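Local coordinates for protein oxidized polyvinyl alcohol hydrolase (Sphingopyxis, PDB 3WLA) that hydrolyses the beta-diketone 4,6-nonanedione and, in the second step of polyvinyl alcohol degradation, oxidized polyvinyl alcohol, as a monomeric alpha/beta-hydrolase, at residues Val234-Gly239 / Gly329-His334. Numbering follows the deposited sequence.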
ATOM      1  N   VAL A 234       0.990  -6.170  -9.042  1.00 24.48           N
ATOM      2  CA  VAL A 234       0.542  -6.019  -7.645  1.00 25.41           C
ATOM      3  C   VAL A 234       0.664  -7.323  -6.874  1.00 25.47           C
ATOM      4  O   VAL A 234       0.169  -8.389  -7.328  1.00 25.29           O
ATOM      5  CB  VAL A 234      -0.915  -5.521  -7.620  1.00 25.43           C
ATOM      6  CG1 VAL A 234      -1.442  -5.378  -6.130  1.00 27.50           C
ATOM      7  CG2 VAL A 234      -1.007  -4.192  -8.366  1.00 26.05           C
ATOM      8  N   ILE A 235       1.360  -7.269  -5.733  1.00 24.42           N
ATOM      9  CA  ILE A 235       1.525  -8.441  -4.883  1.00 24.37           C
ATOM     10  C   ILE A 235       0.702  -8.208  -3.626  1.00 25.31           C
ATOM     11  O   ILE A 235       1.056  -7.359  -2.801  1.00 26.03           O
ATOM     12  CB  ILE A 235       3.007  -8.662  -4.498  1.00 24.45           C
ATOM     13  CG1 ILE A 235       3.838  -8.934  -5.759  1.00 24.94           C
ATOM     14  CG2 ILE A 235       3.122  -9.793  -3.511  1.00 25.34           C
ATOM     15  CD1 ILE A 235       5.289  -8.964  -5.536  1.00 24.20           C
ATOM     16  N   THR A 236      -0.399  -8.941  -3.467  1.00 24.57           N
ATOM     17  CA  THR A 236      -1.264  -8.783  -2.283  1.00 25.22           C
ATOM     18  C   THR A 236      -0.798  -9.830  -1.300  1.00 26.15           C
ATOM     19  O   THR A 236      -0.578 -10.983  -1.688  1.00 25.95           O
ATOM     20  CB  THR A 236      -2.757  -9.034  -2.611  1.00 24.42           C
ATOM     21  OG1 THR A 236      -3.231  -7.998  -3.455  1.00 28.08           O
ATOM     22  CG2 THR A 236      -3.599  -8.995  -1.334  1.00 26.32           C
ATOM     23  N   VAL A 237      -0.620  -9.444  -0.031  1.00 24.73           N
ATOM     24  CA  VAL A 237      -0.162 -10.411   0.948  1.00 22.28           C
ATOM     25  C   VAL A 237      -1.212 -10.548   2.070  1.00 22.92           C
ATOM     26  O   VAL A 237      -1.684  -9.546   2.618  1.00 22.98           O
ATOM     27  CB  VAL A 237       1.221 -10.003   1.539  1.00 22.12           C
ATOM     28  CG1 VAL A 237       1.616 -10.931   2.635  1.00 19.08           C
ATOM     29  CG2 VAL A 237       2.296  -9.968   0.456  1.00 21.86           C
ATOM     30  N   TRP A 238      -1.596 -11.801   2.376  1.00 21.89           N
ATOM     31  CA  TRP A 238      -2.527 -12.133   3.439  1.00 20.77           C
ATOM     32  C   TRP A 238      -1.723 -12.903   4.493  1.00 22.38           C
ATOM     33  O   TRP A 238      -0.931 -13.803   4.141  1.00 24.40           O
ATOM     34  CB  TRP A 238      -3.626 -13.055   2.907  1.00 23.93           C
ATOM     35  CG  TRP A 238      -4.547 -13.593   3.944  1.00 22.63           C
ATOM     36  CD1 TRP A 238      -5.352 -12.878   4.796  1.00 24.27           C
ATOM     37  CD2 TRP A 238      -4.915 -14.976   4.111  1.00 23.74           C
ATOM     38  NE1 TRP A 238      -6.221 -13.733   5.466  1.00 22.24           N
ATOM     39  CE2 TRP A 238      -5.972 -15.017   5.067  1.00 22.78           C
ATOM     40  CE3 TRP A 238      -4.459 -16.177   3.531  1.00 24.79           C
ATOM     41  CZ2 TRP A 238      -6.593 -16.210   5.460  1.00 24.87           C
ATOM     42  CZ3 TRP A 238      -5.071 -17.376   3.914  1.00 25.57           C
ATOM     43  CH2 TRP A 238      -6.134 -17.377   4.875  1.00 24.81           C
ATOM     44  N   GLY A 239      -1.938 -12.610   5.775  1.00 22.97           N
ATOM     45  CA  GLY A 239      -1.138 -13.287   6.817  1.00 24.35           C
ATOM     46  C   GLY A 239      -1.761 -14.546   7.430  1.00 25.47           C
ATOM     47  O   GLY A 239      -1.345 -14.994   8.512  1.00 26.69           O
ATOM     48  N   GLY A 329      -2.836 -14.356 -10.132  1.00 27.40           N
ATOM     49  CA  GLY A 329      -4.291 -14.325 -10.078  1.00 28.60           C
ATOM     50  C   GLY A 329      -4.946 -14.079  -8.708  1.00 30.25           C
ATOM     51  O   GLY A 329      -4.272 -13.573  -7.781  1.00 30.55           O
ATOM     52  N   ARG A 330      -6.229 -14.445  -8.561  1.00 27.38           N
ATOM     53  CA  ARG A 330      -6.933 -14.228  -7.296  1.00 28.13           C
ATOM     54  C   ARG A 330      -6.641 -15.296  -6.256  1.00 27.84           C
ATOM     55  O   ARG A 330      -6.132 -16.382  -6.568  1.00 27.36           O
ATOM     56  CB  ARG A 330      -8.440 -14.169  -7.531  1.00 26.90           C
ATOM     57  CG  ARG A 330      -9.027 -15.498  -8.058  1.00 30.28           C
ATOM     58  CD  ARG A 330     -10.552 -15.463  -8.266  1.00 29.25           C
ATOM     59  NE  ARG A 330     -11.298 -15.517  -7.015  1.00 30.86           N
ATOM     60  CZ  ARG A 330     -11.545 -16.619  -6.309  1.00 33.22           C
ATOM     61  NH1 ARG A 330     -11.099 -17.800  -6.742  1.00 31.87           N
ATOM     62  NH2 ARG A 330     -12.253 -16.537  -5.162  1.00 31.22           N
ATOM     63  N   PHE A 331      -6.918 -14.993  -4.993  1.00 27.19           N
ATOM     64  CA  PHE A 331      -6.701 -16.020  -3.981  1.00 26.32           C
ATOM     65  C   PHE A 331      -7.719 -17.183  -4.184  1.00 27.81           C
ATOM     66  O   PHE A 331      -8.887 -16.947  -4.465  1.00 27.27           O
ATOM     67  CB  PHE A 331      -6.898 -15.446  -2.568  1.00 26.83           C
ATOM     68  CG  PHE A 331      -5.736 -14.616  -2.088  1.00 26.30           C
ATOM     69  CD1 PHE A 331      -4.582 -15.206  -1.649  1.00 27.31           C
ATOM     70  CD2 PHE A 331      -5.816 -13.218  -2.089  1.00 27.89           C
ATOM     71  CE1 PHE A 331      -3.496 -14.419  -1.199  1.00 26.55           C
ATOM     72  CE2 PHE A 331      -4.759 -12.423  -1.654  1.00 26.90           C
ATOM     73  CZ  PHE A 331      -3.582 -13.021  -1.201  1.00 24.72           C
ATOM     74  N   THR A 332      -7.252 -18.416  -4.020  1.00 28.71           N
ATOM     75  CA  THR A 332      -8.131 -19.584  -4.115  1.00 31.76           C
ATOM     76  C   THR A 332      -8.103 -20.268  -2.752  1.00 32.03           C
ATOM     77  O   THR A 332      -8.923 -21.162  -2.473  1.00 31.63           O
ATOM     78  CB  THR A 332      -7.665 -20.574  -5.201  1.00 30.65           C
ATOM     79  OG1 THR A 332      -6.359 -21.060  -4.883  1.00 30.13           O
ATOM     80  CG2 THR A 332      -7.622 -19.880  -6.561  1.00 33.33           C
ATOM     81  N   ASP A 333      -7.214 -19.790  -1.863  1.00 30.93           N
ATOM     82  CA  ASP A 333      -7.122 -20.380  -0.530  1.00 29.73           C
ATOM     83  C   ASP A 333      -7.862 -19.699   0.638  1.00 30.62           C
ATOM     84  O   ASP A 333      -7.713 -20.128   1.790  1.00 31.65           O
ATOM     85  CB  ASP A 333      -5.668 -20.581  -0.153  1.00 30.17           C
ATOM     86  CG  ASP A 333      -4.958 -19.244   0.236  1.00 28.79           C
ATOM     87  OD1 ASP A 333      -5.582 -18.169   0.075  1.00 26.38           O
ATOM     88  OD2 ASP A 333      -3.783 -19.318   0.667  1.00 28.96           O
ATOM     89  N   HIS A 334      -8.655 -18.661   0.379  1.00 31.27           N
ATOM     90  CA  HIS A 334      -9.390 -17.977   1.439  1.00 31.08           C
ATOM     91  C   HIS A 334     -10.767 -18.599   1.749  1.00 35.25           C
ATOM     92  O   HIS A 334     -11.175 -18.675   2.927  1.00 32.20           O
ATOM     93  CB  HIS A 334      -9.584 -16.499   1.088  1.00 31.83           C
ATOM     94  CG  HIS A 334      -8.321 -15.677   1.149  1.00 27.49           C
ATOM     95  ND1 HIS A 334      -7.072 -16.211   0.919  1.00 27.55           N
ATOM     96  CD2 HIS A 334      -8.124 -14.362   1.417  1.00 27.96           C
ATOM     97  CE1 HIS A 334      -6.155 -15.263   1.048  1.00 25.62           C
ATOM     98  NE2 HIS A 334      -6.769 -14.132   1.345  1.00 24.60           N
TER
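W238 and H334 meet obliquely where strand 232-238, in the central sheet of this alpha/beta-hydrolase fold, meets the loop that follows edge strand 325-328. The two side chains run past each other in opposite directions, and the rings are tilted by 37°, with centroids 3.9 Å apart and CE1 of H334 over one face of the indole, off toward its rim. CB of W238 points to the loop, and CG stands anti to the backbone N (chi1 173°), 3.5 Å from NE2 of H334. The opposite face of the imidazole lies on CB of F331, and CE1 of H334 sits over a face of the F331 ring, near its rim. The imidazole's rotation is fixed at both nitrogens: ND1 of H334 gives a 2.6 Å hydrogen bond to OD1 of D333, nearly in the imidazole plane but bent at 140°, meeting OD1 nearly along its C-O axis, while NE2 is hydrogen-bonded to T261 of helix 257-269. OD2 of D333 pairs with S280, so both carboxylate oxygens are held. Farther back along the strand, T236 sends its methyl CG2 to the edge of the F331 ring, 3.6 Å from CE2 of F331, and its OG1 bonds to H276 of the adjacent strand 274-280. S265, a charge-relay residue by similarity, is hydrogen-bonded to the backbone N of F331. CZ of F331 lies 3.7 Å from the backbone O of T236.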